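Local coordinates for USP37 protein (Homo sapiens, PDB 3U12) that probably hydrolyses bonds to the C-terminus of ubiquitin as a cysteine-type deubiquitinase, represented here by its pleckstrin homology (PH) domain, at residues S53-Y58 and G62-F67; M89-L92 and S96-S99. All blocks are in the same frame, centred on the assembly; numbering follows the deposited sequence.

Contact 1 of 2, residues S53-Y58 and G62-F67; sequences SLVVHY and GIPRIF
A beta hairpin of the PH domain joins strand 51-58 to strand 65-68, and Leu-54 and Phe-67 form an antiparallel hydrogen-bonded pair near its base. Leu-54 N donates to Phe-67 O at 2.8 Å, and Phe-67 N returns the bond to Leu-54 O, which also takes a CA-H...O contact from Ile-66 CA at 3.3 Å. The same oxygen lies at the edge of the Phe-67 ring, in its plane. Further along, Val-56 N reaches Arg-65 O in a nearly straight bond (2.9 Å, 174°). Its return bond is stretched: Arg-65 N to Val-56 O is weak at 3.5 Å, and a water fills in, donating to Val-56 O at 2.7 Å and accepting from Arg-65 N. The strands are thus set slightly apart at this pair. Val-56 CG2, anti to the carbonyl carbon and beside the backbone N, is turned to the Phe-67 ring and meets CE2 obliquely at 3.8 Å. On the face of Val-55, its CG1 presses tightly against Pro-64 CB, 3.5 Å away, while the Pro-64 ring lies against the His-57 imidazole, CB over one face and CG 3.4 Å from His-57 CD2. The Arg-65 guanidinium leads away from the opposing strand, and its NH1 bonds Gln-32 OE1. Regular pairing at the base, yielding to a water-bridged pair near the connecting loop, belongs to one of the antiparallel hairpins that build the curved PH-domain sheet.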
# COMPACT_ATOMS: atom_id res chain seq x y z
N SER A 53 10.04 3.04 -1.42
CA SER A 53 8.85 3.37 -2.18
C SER A 53 7.94 2.16 -2.29
O SER A 53 8.34 1.05 -1.91
CB SER A 53 9.21 3.93 -3.57
OG SER A 53 10.01 5.10 -3.49
N LEU A 54 6.72 2.37 -2.80
CA LEU A 54 5.73 1.33 -2.97
C LEU A 54 5.27 1.27 -4.43
O LEU A 54 4.84 2.28 -4.99
CB LEU A 54 4.52 1.62 -2.04
CG LEU A 54 3.38 0.59 -1.99
CD1 LEU A 54 3.83 -0.71 -1.34
CD2 LEU A 54 2.23 1.12 -1.16
N VAL A 55 5.33 0.07 -5.04
CA VAL A 55 4.91 -0.14 -6.42
C VAL A 55 3.54 -0.80 -6.40
O VAL A 55 3.33 -1.80 -5.71
CB VAL A 55 5.90 -0.98 -7.25
CG1 VAL A 55 5.45 -1.05 -8.72
CG2 VAL A 55 7.29 -0.40 -7.17
N VAL A 56 2.62 -0.26 -7.21
CA VAL A 56 1.28 -0.81 -7.39
C VAL A 56 1.26 -1.50 -8.76
O VAL A 56 1.37 -0.85 -9.79
CB VAL A 56 0.19 0.29 -7.29
CG1 VAL A 56 -1.20 -0.28 -7.59
CG2 VAL A 56 0.22 0.97 -5.91
N HIS A 57 1.14 -2.83 -8.75
CA HIS A 57 1.04 -3.62 -9.99
C HIS A 57 -0.39 -4.12 -10.08
O HIS A 57 -0.96 -4.57 -9.07
CB HIS A 57 1.92 -4.89 -9.91
CG HIS A 57 3.40 -4.68 -9.93
ND1 HIS A 57 4.13 -4.64 -8.75
CD2 HIS A 57 4.26 -4.73 -10.97
CE1 HIS A 57 5.40 -4.60 -9.11
NE2 HIS A 57 5.53 -4.64 -10.45
N TYR A 58 -0.97 -4.08 -11.27
CA TYR A 58 -2.31 -4.60 -11.49
C TYR A 58 -2.21 -5.87 -12.30
O TYR A 58 -1.32 -5.98 -13.15
CB TYR A 58 -3.20 -3.59 -12.21
CG TYR A 58 -3.50 -2.36 -11.38
CD1 TYR A 58 -4.17 -2.46 -10.16
CD2 TYR A 58 -3.17 -1.08 -11.84
CE1 TYR A 58 -4.45 -1.33 -9.39
CE2 TYR A 58 -3.45 0.05 -11.08
CZ TYR A 58 -4.12 -0.08 -9.87
OH TYR A 58 -4.38 1.04 -9.12
N GLY A 62 -0.35 -2.94 -17.70
CA GLY A 62 -0.04 -1.52 -17.75
C GLY A 62 1.27 -1.21 -17.03
O GLY A 62 1.84 -2.08 -16.37
N ILE A 63 1.75 0.04 -17.12
CA ILE A 63 2.98 0.45 -16.42
C ILE A 63 2.67 0.66 -14.92
O ILE A 63 1.84 1.51 -14.60
CB ILE A 63 3.62 1.71 -17.07
CG1 ILE A 63 4.06 1.41 -18.53
CG2 ILE A 63 4.84 2.19 -16.23
CD1 ILE A 63 4.03 2.60 -19.47
N PRO A 64 3.35 -0.06 -14.00
CA PRO A 64 3.09 0.15 -12.57
C PRO A 64 3.41 1.57 -12.11
O PRO A 64 4.35 2.17 -12.59
CB PRO A 64 4.04 -0.85 -11.87
CG PRO A 64 4.31 -1.89 -12.89
CD PRO A 64 4.34 -1.14 -14.21
N ARG A 65 2.64 2.08 -11.16
CA ARG A 65 2.86 3.40 -10.58
C ARG A 65 3.57 3.25 -9.26
O ARG A 65 3.36 2.25 -8.54
CB ARG A 65 1.55 4.18 -10.40
CG ARG A 65 0.84 4.43 -11.73
CD ARG A 65 0.23 5.82 -11.84
NE ARG A 65 0.11 6.23 -13.23
CZ ARG A 65 0.84 7.17 -13.83
NH1 ARG A 65 1.76 7.84 -13.13
NH2 ARG A 65 0.65 7.47 -15.10
N ILE A 66 4.40 4.23 -8.93
CA ILE A 66 5.18 4.21 -7.70
C ILE A 66 4.87 5.42 -6.81
O ILE A 66 4.72 6.54 -7.29
CB ILE A 66 6.69 4.05 -8.02
CG1 ILE A 66 7.54 4.05 -6.75
CG2 ILE A 66 7.21 5.08 -9.03
CD1 ILE A 66 8.79 3.39 -6.91
N PHE A 67 4.81 5.16 -5.49
CA PHE A 67 4.50 6.15 -4.47
C PHE A 67 5.63 6.09 -3.48
O PHE A 67 5.93 5.02 -2.94
CB PHE A 67 3.17 5.74 -3.80
CG PHE A 67 1.98 5.76 -4.74
CD1 PHE A 67 1.11 6.85 -4.76
CD2 PHE A 67 1.71 4.68 -5.58
CE1 PHE A 67 -0.00 6.86 -5.61
CE2 PHE A 67 0.61 4.71 -6.45
CZ PHE A 67 -0.25 5.78 -6.44
O HOH W 1 -0.23 1.11 -10.85

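Contact 2 of 2, residues M89-L92 and S96-S99; sequences MLTL and SFLS
Leu-90 O receives two groups from the facing strand: Leu-98 N, in a nearly straight hydrogen bond of 2.9 Å (175°), and the CA-H of Phe-97. Leu-90 N answers with an equally direct bond to Leu-98 O, and Leu-92 N donates to Ser-96 O at 2.9 Å to close the pairing by the turn. Phe-97 has CG anti to its own N (chi1 -175°), which carries the ring across to the neighbouring strand. There CZ meets CG of Met-89, a selenomethionine, obliquely at 3.7 Å, while Thr-91 OG1 lies in the ring plane at the edge, 3.3 Å from Phe-97 CD1; that hydroxyl is hydrogen-bonded to Asn-75 OD1. Replacing Phe-97 with alanine removes the ring and would probably leave the Met-89 side chain without the ring it packs on and freer to turn. Beside Leu-98, on the face it shares with Leu-90, the Leu-92 CD1 methyl packs on Leu-98 CD1 at 4.0 Å and also meets Ser-96 CB at 3.8 Å; Ser-96 OG bonds Asp-94 OD1 in the turn. The hairpin sits mid-sheet: strand 73-80 pairs with 85-92 on one flank, strand 25-30 with 97-104 on the other, and helix 105-119 follows directly.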
# COMPACT_ATOMS: atom_id res chain seq x y z
N MSE A 89 -5.16 0.49 4.80
CA MSE A 89 -5.36 1.83 4.25
C MSE A 89 -4.19 2.72 4.60
O MSE A 89 -3.88 2.94 5.77
CB MSE A 89 -6.70 2.41 4.73
CG MSE A 89 -7.88 1.67 4.14
SE MSE A 89 -9.46 1.81 5.21
CE MSE A 89 -10.76 1.95 3.80
N LEU A 90 -3.48 3.13 3.58
CA LEU A 90 -2.28 3.95 3.67
C LEU A 90 -2.56 5.35 3.15
O LEU A 90 -2.87 5.51 1.96
CB LEU A 90 -1.19 3.28 2.81
CG LEU A 90 0.14 4.02 2.62
CD1 LEU A 90 0.87 4.22 3.95
CD2 LEU A 90 1.03 3.28 1.63
N THR A 91 -2.41 6.35 4.02
CA THR A 91 -2.51 7.75 3.63
C THR A 91 -1.09 8.32 3.59
O THR A 91 -0.32 8.15 4.54
CB THR A 91 -3.44 8.55 4.55
OG1 THR A 91 -4.65 7.83 4.74
CG2 THR A 91 -3.73 9.95 4.02
N LEU A 92 -0.76 9.00 2.50
CA LEU A 92 0.54 9.65 2.34
C LEU A 92 0.45 11.13 2.72
O LEU A 92 -0.65 11.64 2.83
CB LEU A 92 1.05 9.47 0.89
CG LEU A 92 1.22 7.99 0.45
CD1 LEU A 92 1.70 7.91 -1.01
CD2 LEU A 92 2.12 7.22 1.41
N SER A 96 -2.44 11.33 -0.87
CA SER A 96 -2.74 10.13 -1.65
C SER A 96 -3.27 9.07 -0.66
O SER A 96 -2.77 8.96 0.47
CB SER A 96 -1.50 9.58 -2.33
OG SER A 96 -0.86 10.55 -3.13
N PHE A 97 -4.33 8.36 -1.05
CA PHE A 97 -4.95 7.34 -0.23
C PHE A 97 -4.93 6.04 -1.02
O PHE A 97 -5.50 5.98 -2.12
CB PHE A 97 -6.39 7.73 0.09
CG PHE A 97 -7.10 6.79 1.05
CD1 PHE A 97 -6.69 6.67 2.37
CD2 PHE A 97 -8.21 6.06 0.63
CE1 PHE A 97 -7.36 5.82 3.25
CE2 PHE A 97 -8.89 5.22 1.52
CZ PHE A 97 -8.47 5.12 2.82
N LEU A 98 -4.26 5.03 -0.49
CA LEU A 98 -4.12 3.71 -1.12
C LEU A 98 -4.77 2.67 -0.26
O LEU A 98 -4.43 2.54 0.93
CB LEU A 98 -2.63 3.34 -1.31
CG LEU A 98 -1.84 4.15 -2.37
CD1 LEU A 98 -1.39 5.50 -1.82
CD2 LEU A 98 -0.62 3.40 -2.79
N SER A 99 -5.68 1.90 -0.85
CA SER A 99 -6.37 0.83 -0.16
C SER A 99 -6.16 -0.51 -0.82
O SER A 99 -6.10 -0.61 -2.05
CB SER A 99 -7.86 1.14 -0.05
OG SER A 99 -8.03 2.23 0.83

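Both contacts are antiparallel hairpins of one curled PH-domain sheet, their centres about 13 Å apart, and they meet in the interior. Contact 1 is partly buried: its Leu-54, Val-56 and Phe-67 side chains are buried toward strand 97-104, but Gly-62 to Arg-65 are exposed and a water joins the backbone pairing. Contact 2 is buried, with direct hydrogen bonds between strands flanked on both edges by further strands. The two meet through apolar side chains, with no residue in common. Phe-67 CB packs on Leu-92 CD1 at 3.8 Å and Phe-67 CD2 on Leu-98 CD2 at 3.9 Å. Leu-98 therefore belongs to its own hairpin and to the shared core with 53-58 and 62-67.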